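Side-chain contacts in LbaCas13a H328A (C2c2) (Lachnospiraceae bacterium NK4A179, PDB 5WLH), which binds a precursor CRISPR guide RNA and, as an RNA-targeting, A-cleaving Cas13a nuclease, probably uses the guide to direct cleavage of RNA: residues Ile36-Pro41 and Gly45-Asn50; Ala689-Arg692 and Asn696-Ile699; Pro801-Ala806 and Tyr931-Tyr936; Gln807-Ile812 and Met844-Asn849. All blocks are in the same frame, centred on the assembly; numbering follows the deposited sequence.

Contact 1: residues Ile36-Pro41 and Gly45-Asn50; sequences ILYNDP and GKSRKN
Lys49 and Asn39 bury the most surface here, and they meet through their side chains. The lysine aliphatic chain runs past Leu37, with CD of Lys49 3.8 Å from CB of Leu37. It then bends at its last torsion (chi4 -62°), which carries NZ of Lys49 to OD1 of Asn39. That hydrogen bond lies in the carbonyl plane of the amide, on a lone pair; its length, 2.5 Å, is unusually short and should be read with caution. The two side chains cross at about a right angle.

The main chains are paired as well. The amide N of Lys49 gives a nearly straight hydrogen bond (170°) to O of Leu37 at 2.8 Å, and N of Asn39 reaches O of Ser47 at 3.0 Å. Ser47 adds a third link, its OG donating to O of Asn39 at 2.9 Å while also resting at the edge of the Tyr38 ring. Farther along, CG2 of Ile36 sits over one face of the Arg48 guanidinium, whose NH1 is salt-bridged to Glu34. A water joins N of Leu37 to O of Lys49.

Strand 33-39 is already hydrogen-bonded on its far edge to strand 22-28. The chain that follows it folds back through a loop and adds one bridge, Tyr38 with Arg48. Such an antiparallel, non-hydrogen-bonded pair is typical of a short extension to a beta-hairpin, made here just before helix 51-64.

Contact 2: residues Ala689-Arg692 and Asn696-Ile699; sequences ALVR and NLGI
Ile699 donates its backbone N to O of Val691 at 2.9 Å, in a bond somewhat bent and tilted from the carbonyl plane, where the loop after helix 687-692 turns back to meet the last helical turn. Asn696 supplies the second bond through its side chain: ND2 of Asn696 reaches O of Leu690 at 3.2 Å along a fairly straight path (165°), with that oxygen lying in the plane of the asparagine amide. A chi1 of -58° puts CG of Asn696 beside the backbone N and brings its ND2 against the helix, 3.6 Å from CG of Leu690.

Weaker CA-H...O contacts accompany these bonds. CA of Gly698, at a positive phi, makes one with O of Arg692. The carbonyl O of Ile699 is buried without a hydrogen-bond partner; it is approached instead by carbon, CA of Arg692 at 3.3 Å, in a CA-H...O contact, and CG of Arg692 at 3.2 Å. The guanidinium of Arg692 turns elsewhere, to Tyr717 and the carbonyl of Thr1080.

Apolar packing is looser: CG1 of Val691 stands 4.3 Å from CD1 of Leu697, and CD1 of Ile699 approaches CB of Val691. Helix 709-732 receives all three side chains, while Leu855 of helix 843-861 lies against Leu697. Carbonyls of a last helical turn taken up by side-chain and main-chain donors of the succeeding loop are typical of a C-terminal helix cap.

Contact 3: residues Pro801-Ala806 and Tyr931-Tyr936; sequences PDYTLA and YVWDIY. With nucleotides of chain B.
Tyr803 presents the face of its ring to the edge of Trp933 in an offset edge-to-face (T-shaped) pair. The planes stand at 72°, and the centroid of the tyrosine ring is 6.0 Å from that of the six-membered indole ring. The touch itself is narrow: CZ2 of Trp933 meets CE1 of Tyr803 at 3.8 Å, and no hydrogen bond joins the two segments. Each ring has other support from helix 805-813, since Trp933 packs on Gln807 and Gln810 and Tyr803 packs on Leu811. The indole reaches across because its CG is anti to the backbone N (chi1 168°).

Two residues earlier on the same helix, Tyr931 lays one face of its ring against the adenine of A25 of chain B, nearly parallel to it. N3 of the base lies 3.3 Å above the ring plane, over its centre. At the far end of the ring, OH of Tyr931 donates a hydrogen bond to O2' of that nucleotide at 2.6 Å. Asp934, one helical turn along, borders the base as well, with CB of Asp934 3.6 Å from N6 of A25 of chain B; its carboxylate is salt-bridged to Arg937 and Arg938.

The chemistry thus divides along helix 915-941. Toward Tyr803 the contact is purely aromatic packing between a loop and a helix, whereas toward the RNA an aromatic face and a hydroxyl act together. Donation to O2' uses a hydroxyl that DNA lacks, which is consistent with recognition of RNA at this nucleotide.

Contact 4: residues Gln807-Ile812 and Met844-Asn849; sequences QICQLI and MLLLVN. With nucleotides of chain B.
Cys809 and Leu846 make the closest approach in a helix-helix packing contact, where helix 805-813 meets helix 843-861. The nearest CA atoms, those of Cys809 and Leu846, are 7.5 Å apart, and the contact across the gap is made by side chains.

The interactions across it are apolar. Leu846 carries its CG anti to the backbone N (chi1 -165°), which directs the fork of its side chain at the opposing helix. One branch, CD1 of Leu846, meets SG of Cys809 at 3.9 Å; the other, CD2 of Leu846, lies 4.1 Å from the same sulfur and 4.2 Å from CG2 of Ile812. The fork therefore spans residues one turn apart, and all three side chains are buried. Phe742 of helix 736-745 also touches Leu846, while Ile793 of helix 786-799 packs on Ile812, so the pair belongs to a larger bundle of helices.

Contact with the RNA is made at the start of the second segment. CE of Met844 comes to 3.3 Å from C4 of G43 of chain B, although this methionine is poorly ordered and the distance deserves caution.

Polar bonding stays within one helix. The carbonyl of Leu845 accepts the usual helical bond from N of Asn849 at 3.0 Å and a second, nearly straight one (171°) from ND2 of Asn849 at 2.7 Å, the two donors reaching that oxygen from opposite faces of its plane.

Contacts 3 and 4 form a continuous patch: they share helix 805-813, their centres are 14 Å apart, and they meet where Trp933 NE1 approaches Gln807 NE2 at 3.4 Å and Tyr803 CE2 approaches Leu811 CD1 at 3.6 Å. Each also touches a nucleotide of the guide RNA, A25 and G43 of chain B respectively. Contact 1 lies beside them without touching, its nearest atoms about 5 Å from either, and is tied to the helix of contact 3 through Tyr38 and Arg938. Contact 2 is more remote, about 8 Å from contact 4 between nearest atoms, yet packs against the same helix 843-861 and stays about 9 Å from the RNA.

Contact 1: residues Ile36-Pro41 and Gly45-Asn50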
# COMPACT_ATOMS: atom_id res chain seq x y z
N ILE A 36 -21.47 -12.79 8.87
CA ILE A 36 -21.24 -13.68 10.00
C ILE A 36 -20.14 -13.13 10.88
O ILE A 36 -19.26 -12.39 10.44
CB ILE A 36 -20.88 -15.12 9.55
CG1 ILE A 36 -19.57 -15.12 8.75
CG2 ILE A 36 -22.02 -15.71 8.81
CD1 ILE A 36 -18.86 -16.49 8.74
N LEU A 37 -20.22 -13.50 12.15
CA LEU A 37 -19.12 -13.35 13.09
C LEU A 37 -18.48 -14.70 13.31
O LEU A 37 -19.18 -15.71 13.44
CB LEU A 37 -19.61 -12.82 14.45
CG LEU A 37 -19.98 -11.36 14.62
CD1 LEU A 37 -20.19 -11.10 16.12
CD2 LEU A 37 -18.85 -10.50 14.09
N TYR A 38 -17.16 -14.73 13.34
CA TYR A 38 -16.48 -15.98 13.62
C TYR A 38 -15.23 -15.75 14.45
O TYR A 38 -14.54 -14.74 14.31
CB TYR A 38 -16.13 -16.75 12.34
CG TYR A 38 -15.14 -16.10 11.39
CD1 TYR A 38 -15.53 -15.08 10.53
CD2 TYR A 38 -13.82 -16.56 11.31
CE1 TYR A 38 -14.62 -14.52 9.63
CE2 TYR A 38 -12.92 -16.03 10.41
CZ TYR A 38 -13.32 -15.00 9.57
OH TYR A 38 -12.42 -14.46 8.68
N ASN A 39 -14.97 -16.72 15.31
CA ASN A 39 -13.79 -16.70 16.16
C ASN A 39 -12.60 -17.25 15.40
O ASN A 39 -12.71 -18.22 14.65
CB ASN A 39 -14.05 -17.52 17.42
CG ASN A 39 -15.39 -17.18 18.05
OD1 ASN A 39 -15.56 -16.09 18.61
ND2 ASN A 39 -16.37 -18.10 17.93
N ASP A 40 -11.45 -16.60 15.57
CA ASP A 40 -10.28 -16.94 14.78
C ASP A 40 -9.03 -16.85 15.64
O ASP A 40 -8.83 -15.83 16.32
CB ASP A 40 -10.17 -16.00 13.59
CG ASP A 40 -9.09 -16.42 12.62
OD1 ASP A 40 -9.11 -17.58 12.17
OD2 ASP A 40 -8.21 -15.58 12.30
N PRO A 41 -8.16 -17.87 15.65
CA PRO A 41 -8.33 -19.16 14.97
C PRO A 41 -9.27 -20.09 15.74
O PRO A 41 -9.33 -20.07 16.97
CB PRO A 41 -6.91 -19.72 14.95
CG PRO A 41 -6.28 -19.18 16.19
CD PRO A 41 -6.91 -17.83 16.44
N GLY A 45 -16.95 -25.94 13.13
CA GLY A 45 -17.90 -26.34 14.15
C GLY A 45 -17.79 -25.56 15.43
O GLY A 45 -18.66 -25.68 16.30
N LYS A 46 -16.74 -24.75 15.57
CA LYS A 46 -16.52 -23.92 16.75
C LYS A 46 -16.20 -22.48 16.37
O LYS A 46 -15.95 -21.67 17.27
CB LYS A 46 -15.37 -24.48 17.61
CG LYS A 46 -15.54 -25.93 18.05
CD LYS A 46 -15.67 -26.02 19.56
CE LYS A 46 -16.06 -27.43 20.01
NZ LYS A 46 -17.41 -27.47 20.67
N SER A 47 -16.21 -22.14 15.08
CA SER A 47 -15.78 -20.82 14.65
C SER A 47 -16.96 -19.90 14.37
O SER A 47 -17.11 -18.84 15.00
CB SER A 47 -14.91 -20.93 13.39
OG SER A 47 -14.53 -19.64 12.94
N ARG A 48 -17.79 -20.27 13.41
CA ARG A 48 -18.88 -19.40 12.97
C ARG A 48 -19.97 -19.33 14.03
O ARG A 48 -20.43 -20.36 14.51
CB ARG A 48 -19.45 -19.93 11.66
CG ARG A 48 -20.71 -19.26 11.23
CD ARG A 48 -21.11 -19.71 9.83
NE ARG A 48 -22.42 -19.22 9.47
CZ ARG A 48 -22.96 -19.32 8.26
NH1 ARG A 48 -24.17 -18.83 8.04
NH2 ARG A 48 -22.30 -19.90 7.27
N LYS A 49 -20.39 -18.11 14.38
CA LYS A 49 -21.43 -17.93 15.39
C LYS A 49 -22.82 -18.04 14.77
O LYS A 49 -23.11 -17.40 13.75
CB LYS A 49 -21.28 -16.57 16.07
CG LYS A 49 -19.96 -16.40 16.76
CD LYS A 49 -19.87 -15.04 17.47
CE LYS A 49 -18.46 -14.81 17.94
NZ LYS A 49 -18.04 -15.84 18.94
N ASN A 50 -23.69 -18.86 15.38
CA ASN A 50 -25.08 -18.92 14.96
C ASN A 50 -25.78 -17.65 15.41
O ASN A 50 -25.21 -16.81 16.10
CB ASN A 50 -25.76 -20.18 15.51
CG ASN A 50 -25.69 -20.29 17.03
OD1 ASN A 50 -26.00 -19.33 17.75
ND2 ASN A 50 -25.31 -21.47 17.54
O HOH W 1 -22.48 -14.85 12.95

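Contact 2: residues Ala689-Arg692 and Asn696-Ile699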
# COMPACT_ATOMS: atom_id res chain seq x y z
N ALA A 689 27.29 -6.89 22.57
CA ALA A 689 26.93 -7.05 23.97
C ALA A 689 26.09 -8.30 24.20
O ALA A 689 26.23 -8.98 25.23
CB ALA A 689 26.19 -5.80 24.47
N LEU A 690 25.22 -8.65 23.24
CA LEU A 690 24.35 -9.80 23.45
C LEU A 690 25.13 -11.11 23.40
O LEU A 690 24.87 -12.01 24.20
CB LEU A 690 23.22 -9.81 22.43
CG LEU A 690 22.12 -10.83 22.75
CD1 LEU A 690 20.73 -10.22 22.63
CD2 LEU A 690 22.23 -12.04 21.86
N VAL A 691 26.07 -11.25 22.47
CA VAL A 691 26.76 -12.53 22.37
C VAL A 691 27.75 -12.69 23.52
O VAL A 691 28.00 -13.82 23.97
CB VAL A 691 27.44 -12.70 21.00
CG1 VAL A 691 26.40 -12.65 19.89
CG2 VAL A 691 28.51 -11.66 20.81
N ARG A 692 28.29 -11.59 24.04
CA ARG A 692 29.20 -11.66 25.18
C ARG A 692 28.46 -11.95 26.49
O ARG A 692 29.08 -12.46 27.43
CB ARG A 692 29.97 -10.35 25.30
CG ARG A 692 31.03 -10.18 24.22
CD ARG A 692 31.94 -9.03 24.56
NE ARG A 692 31.19 -7.79 24.75
CZ ARG A 692 31.02 -6.87 23.81
NH1 ARG A 692 31.55 -7.04 22.60
NH2 ARG A 692 30.32 -5.77 24.08
N ASN A 696 23.48 -15.54 27.84
CA ASN A 696 23.15 -15.94 26.48
C ASN A 696 24.18 -16.91 25.94
O ASN A 696 24.02 -18.13 26.06
CB ASN A 696 23.03 -14.70 25.59
CG ASN A 696 21.99 -13.72 26.10
OD1 ASN A 696 20.98 -14.13 26.67
ND2 ASN A 696 22.24 -12.43 25.92
N LEU A 697 25.26 -16.39 25.36
CA LEU A 697 26.28 -17.23 24.76
C LEU A 697 27.64 -17.13 25.44
O LEU A 697 28.42 -18.09 25.37
CB LEU A 697 26.46 -16.88 23.28
CG LEU A 697 25.26 -17.14 22.37
CD1 LEU A 697 25.62 -16.74 20.96
CD2 LEU A 697 24.81 -18.61 22.41
N GLY A 698 27.95 -16.01 26.08
CA GLY A 698 29.21 -15.88 26.77
C GLY A 698 30.42 -15.93 25.87
O GLY A 698 31.51 -16.32 26.31
N ILE A 699 30.26 -15.57 24.60
CA ILE A 699 31.39 -15.59 23.68
C ILE A 699 32.29 -14.40 24.00
O ILE A 699 31.85 -13.25 24.00
CB ILE A 699 30.92 -15.54 22.22
CG1 ILE A 699 29.91 -16.64 21.94
CG2 ILE A 699 32.12 -15.68 21.30
CD1 ILE A 699 29.29 -16.56 20.56

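Contact 3: residues Pro801-Ala806 and Tyr931-Tyr936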
# COMPACT_ATOMS: atom_id res chain seq x y z
N PRO A 801 -2.31 -28.78 15.93
CA PRO A 801 -0.99 -29.09 16.50
C PRO A 801 0.13 -29.04 15.49
O PRO A 801 1.29 -28.91 15.90
CB PRO A 801 -1.18 -30.52 17.05
CG PRO A 801 -2.66 -30.67 17.20
CD PRO A 801 -3.25 -29.89 16.08
N ASP A 802 -0.16 -29.15 14.20
CA ASP A 802 0.86 -29.22 13.17
C ASP A 802 1.26 -27.86 12.62
O ASP A 802 2.01 -27.82 11.64
CB ASP A 802 0.38 -30.11 12.02
CG ASP A 802 -0.02 -31.51 12.48
OD1 ASP A 802 0.50 -31.96 13.53
OD2 ASP A 802 -0.84 -32.15 11.79
N TYR A 803 0.76 -26.77 13.19
CA TYR A 803 1.16 -25.44 12.74
C TYR A 803 2.65 -25.25 12.97
O TYR A 803 3.14 -25.42 14.10
CB TYR A 803 0.38 -24.35 13.47
CG TYR A 803 -1.01 -24.07 12.93
CD1 TYR A 803 -1.35 -24.36 11.62
CD2 TYR A 803 -1.99 -23.51 13.75
CE1 TYR A 803 -2.63 -24.10 11.13
CE2 TYR A 803 -3.27 -23.25 13.27
CZ TYR A 803 -3.59 -23.54 11.96
OH TYR A 803 -4.86 -23.29 11.50
N THR A 804 3.36 -24.87 11.92
CA THR A 804 4.78 -24.58 12.04
C THR A 804 5.00 -23.39 12.96
O THR A 804 4.07 -22.65 13.29
CB THR A 804 5.38 -24.30 10.66
OG1 THR A 804 4.80 -23.10 10.14
CG2 THR A 804 5.06 -25.43 9.73
N LEU A 805 6.26 -23.20 13.37
CA LEU A 805 6.61 -21.99 14.11
C LEU A 805 6.27 -20.75 13.30
O LEU A 805 5.75 -19.76 13.85
CB LEU A 805 8.10 -22.00 14.46
CG LEU A 805 8.69 -20.74 15.11
CD1 LEU A 805 8.03 -20.41 16.44
CD2 LEU A 805 10.20 -20.90 15.31
N ALA A 806 6.55 -20.77 12.00
CA ALA A 806 6.18 -19.63 11.17
C ALA A 806 4.68 -19.37 11.26
O ALA A 806 4.25 -18.22 11.37
CB ALA A 806 6.60 -19.88 9.72
N TYR A 931 -1.07 -15.09 2.52
CA TYR A 931 -2.42 -14.53 2.45
C TYR A 931 -3.39 -15.57 1.90
O TYR A 931 -4.45 -15.83 2.48
CB TYR A 931 -2.39 -13.26 1.59
CG TYR A 931 -3.61 -12.37 1.57
CD1 TYR A 931 -4.67 -12.53 2.46
CD2 TYR A 931 -3.68 -11.33 0.65
CE1 TYR A 931 -5.78 -11.69 2.40
CE2 TYR A 931 -4.75 -10.50 0.59
CZ TYR A 931 -5.81 -10.68 1.45
OH TYR A 931 -6.88 -9.81 1.34
N VAL A 932 -3.02 -16.22 0.80
CA VAL A 932 -3.90 -17.23 0.23
C VAL A 932 -4.13 -18.35 1.23
O VAL A 932 -5.26 -18.82 1.41
CB VAL A 932 -3.31 -17.75 -1.10
CG1 VAL A 932 -4.07 -18.98 -1.59
CG2 VAL A 932 -3.32 -16.63 -2.17
N TRP A 933 -3.07 -18.80 1.90
CA TRP A 933 -3.23 -19.84 2.92
C TRP A 933 -4.19 -19.38 4.01
O TRP A 933 -5.07 -20.14 4.45
CB TRP A 933 -1.86 -20.19 3.50
CG TRP A 933 -1.85 -21.04 4.77
CD1 TRP A 933 -1.80 -22.41 4.85
CD2 TRP A 933 -1.85 -20.56 6.12
NE1 TRP A 933 -1.78 -22.81 6.17
CE2 TRP A 933 -1.83 -21.70 6.96
CE3 TRP A 933 -1.89 -19.29 6.69
CZ2 TRP A 933 -1.82 -21.59 8.35
CZ3 TRP A 933 -1.89 -19.18 8.07
CH2 TRP A 933 -1.85 -20.33 8.89
N ASP A 934 -4.05 -18.13 4.45
CA ASP A 934 -4.85 -17.64 5.56
C ASP A 934 -6.32 -17.53 5.17
O ASP A 934 -7.22 -17.79 5.99
CB ASP A 934 -4.30 -16.29 6.03
CG ASP A 934 -4.94 -15.83 7.32
OD1 ASP A 934 -4.70 -16.49 8.35
OD2 ASP A 934 -5.67 -14.82 7.30
N ILE A 935 -6.59 -17.13 3.93
CA ILE A 935 -7.97 -17.05 3.46
C ILE A 935 -8.62 -18.43 3.45
O ILE A 935 -9.75 -18.60 3.91
CB ILE A 935 -8.04 -16.43 2.06
CG1 ILE A 935 -7.49 -14.99 2.07
CG2 ILE A 935 -9.50 -16.45 1.56
CD1 ILE A 935 -7.03 -14.53 0.69
N TYR A 936 -7.92 -19.41 2.87
CA TYR A 936 -8.49 -20.74 2.83
C TYR A 936 -8.66 -21.29 4.24
O TYR A 936 -9.64 -21.99 4.52
CB TYR A 936 -7.60 -21.65 1.99
CG TYR A 936 -7.84 -21.45 0.51
CD1 TYR A 936 -9.10 -21.66 -0.05
CD2 TYR A 936 -6.82 -21.03 -0.33
CE1 TYR A 936 -9.32 -21.46 -1.40
CE2 TYR A 936 -7.04 -20.84 -1.69
CZ TYR A 936 -8.28 -21.06 -2.21
OH TYR A 936 -8.50 -20.87 -3.56
P A B 25 -10.19 -7.03 8.03
OP1 A B 25 -10.69 -8.39 8.37
OP2 A B 25 -10.05 -6.01 9.10
O5' A B 25 -8.78 -7.21 7.33
C5' A B 25 -8.11 -6.12 6.71
C4' A B 25 -7.53 -6.53 5.38
O4' A B 25 -6.38 -7.40 5.58
C3' A B 25 -8.49 -7.30 4.47
O3' A B 25 -8.26 -6.89 3.12
C2' A B 25 -8.02 -8.74 4.60
O2' A B 25 -8.33 -9.55 3.48
C1' A B 25 -6.52 -8.53 4.75
N9 A B 25 -5.82 -9.68 5.31
C8 A B 25 -6.32 -10.59 6.22
N7 A B 25 -5.47 -11.56 6.49
C5 A B 25 -4.37 -11.26 5.70
C6 A B 25 -3.13 -11.89 5.54
N6 A B 25 -2.81 -13.01 6.19
N1 A B 25 -2.25 -11.35 4.67
C2 A B 25 -2.58 -10.23 4.02
N3 A B 25 -3.72 -9.55 4.09
C4 A B 25 -4.57 -10.12 4.96

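Contact 4: residues Gln807-Ile812 and Met844-Asn849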
# COMPACT_ATOMS: atom_id res chain seq x y z
N GLN A 807 3.87 -20.43 11.22
CA GLN A 807 2.42 -20.25 11.24
C GLN A 807 1.94 -19.77 12.60
O GLN A 807 0.99 -18.99 12.67
CB GLN A 807 1.73 -21.54 10.82
CG GLN A 807 2.02 -21.88 9.35
CD GLN A 807 1.59 -23.26 8.93
OE1 GLN A 807 1.62 -24.22 9.71
NE2 GLN A 807 1.18 -23.38 7.68
N ILE A 808 2.59 -20.19 13.68
CA ILE A 808 2.29 -19.60 14.98
C ILE A 808 2.62 -18.11 14.97
O ILE A 808 1.82 -17.28 15.43
CB ILE A 808 3.04 -20.35 16.10
CG1 ILE A 808 2.57 -21.80 16.16
CG2 ILE A 808 2.79 -19.65 17.42
CD1 ILE A 808 3.47 -22.70 16.98
N CYS A 809 3.79 -17.75 14.43
CA CYS A 809 4.16 -16.33 14.35
C CYS A 809 3.15 -15.54 13.55
O CYS A 809 2.78 -14.43 13.94
CB CYS A 809 5.54 -16.16 13.71
SG CYS A 809 6.93 -16.68 14.72
N GLN A 810 2.71 -16.08 12.42
CA GLN A 810 1.77 -15.36 11.57
C GLN A 810 0.45 -15.14 12.30
O GLN A 810 -0.13 -14.05 12.25
CB GLN A 810 1.55 -16.13 10.27
CG GLN A 810 2.79 -16.26 9.43
CD GLN A 810 2.69 -17.38 8.43
OE1 GLN A 810 1.72 -18.12 8.40
NE2 GLN A 810 3.69 -17.48 7.57
N LEU A 811 -0.04 -16.17 12.99
CA LEU A 811 -1.32 -16.05 13.68
C LEU A 811 -1.21 -15.10 14.87
O LEU A 811 -2.18 -14.41 15.19
CB LEU A 811 -1.82 -17.42 14.12
CG LEU A 811 -2.19 -18.33 12.94
CD1 LEU A 811 -2.60 -19.70 13.43
CD2 LEU A 811 -3.28 -17.70 12.09
N ILE A 812 -0.04 -15.02 15.50
CA ILE A 812 0.18 -14.04 16.55
C ILE A 812 0.20 -12.63 15.98
O ILE A 812 -0.48 -11.73 16.49
CB ILE A 812 1.48 -14.36 17.32
CG1 ILE A 812 1.21 -15.47 18.32
CG2 ILE A 812 1.99 -13.12 18.03
CD1 ILE A 812 0.18 -15.09 19.38
N MET A 844 7.11 -7.56 20.96
CA MET A 844 8.30 -7.73 21.78
C MET A 844 8.38 -9.13 22.36
O MET A 844 9.47 -9.71 22.43
CB MET A 844 8.32 -6.72 22.92
CG MET A 844 8.78 -5.40 22.44
SD MET A 844 7.81 -5.04 20.97
CE MET A 844 7.88 -3.27 21.01
N LEU A 845 7.25 -9.66 22.82
CA LEU A 845 7.24 -11.01 23.35
C LEU A 845 7.63 -12.01 22.28
O LEU A 845 8.31 -13.00 22.56
CB LEU A 845 5.87 -11.33 23.94
CG LEU A 845 5.63 -10.65 25.29
CD1 LEU A 845 4.28 -11.03 25.86
CD2 LEU A 845 6.75 -11.00 26.25
N LEU A 846 7.21 -11.78 21.03
CA LEU A 846 7.62 -12.69 19.97
C LEU A 846 9.13 -12.59 19.73
O LEU A 846 9.82 -13.61 19.66
CB LEU A 846 6.83 -12.40 18.70
CG LEU A 846 6.87 -13.47 17.61
CD1 LEU A 846 6.49 -14.83 18.17
CD2 LEU A 846 5.93 -13.06 16.47
N LEU A 847 9.65 -11.36 19.59
CA LEU A 847 11.08 -11.17 19.39
C LEU A 847 11.88 -11.78 20.54
O LEU A 847 12.92 -12.41 20.32
CB LEU A 847 11.41 -9.68 19.26
CG LEU A 847 10.79 -8.88 18.11
CD1 LEU A 847 11.08 -7.39 18.28
CD2 LEU A 847 11.31 -9.35 16.78
N VAL A 848 11.40 -11.62 21.78
CA VAL A 848 12.13 -12.16 22.92
C VAL A 848 12.16 -13.68 22.86
O VAL A 848 13.21 -14.30 23.02
CB VAL A 848 11.52 -11.65 24.24
CG1 VAL A 848 12.06 -12.45 25.41
CG2 VAL A 848 11.82 -10.18 24.43
N ASN A 849 11.00 -14.30 22.62
CA ASN A 849 10.95 -15.75 22.63
C ASN A 849 11.76 -16.34 21.48
O ASN A 849 12.40 -17.39 21.63
CB ASN A 849 9.51 -16.23 22.58
CG ASN A 849 8.84 -16.20 23.94
OD1 ASN A 849 8.92 -17.16 24.70
ND2 ASN A 849 8.17 -15.09 24.24
P G B 43 12.93 -0.75 23.75
OP1 G B 43 13.20 -1.00 25.18
OP2 G B 43 13.38 -1.73 22.73
O5' G B 43 11.35 -0.61 23.62
C5' G B 43 10.60 0.21 24.51
C4' G B 43 9.27 0.57 23.90
O4' G B 43 9.50 1.20 22.61
C3' G B 43 8.35 -0.61 23.58
O3' G B 43 7.58 -1.07 24.68
C2' G B 43 7.53 -0.09 22.41
O2' G B 43 6.53 0.82 22.87
C1' G B 43 8.58 0.71 21.65
N9 G B 43 9.33 -0.14 20.69
C8 G B 43 10.60 -0.60 20.88
N7 G B 43 11.07 -1.32 19.91
C5 G B 43 10.03 -1.36 18.99
C6 G B 43 9.96 -2.01 17.73
O6 G B 43 10.82 -2.69 17.16
N1 G B 43 8.73 -1.79 17.12
C2 G B 43 7.71 -1.05 17.66
N2 G B 43 6.59 -0.96 16.92
N3 G B 43 7.76 -0.44 18.84
C4 G B 43 8.95 -0.62 19.45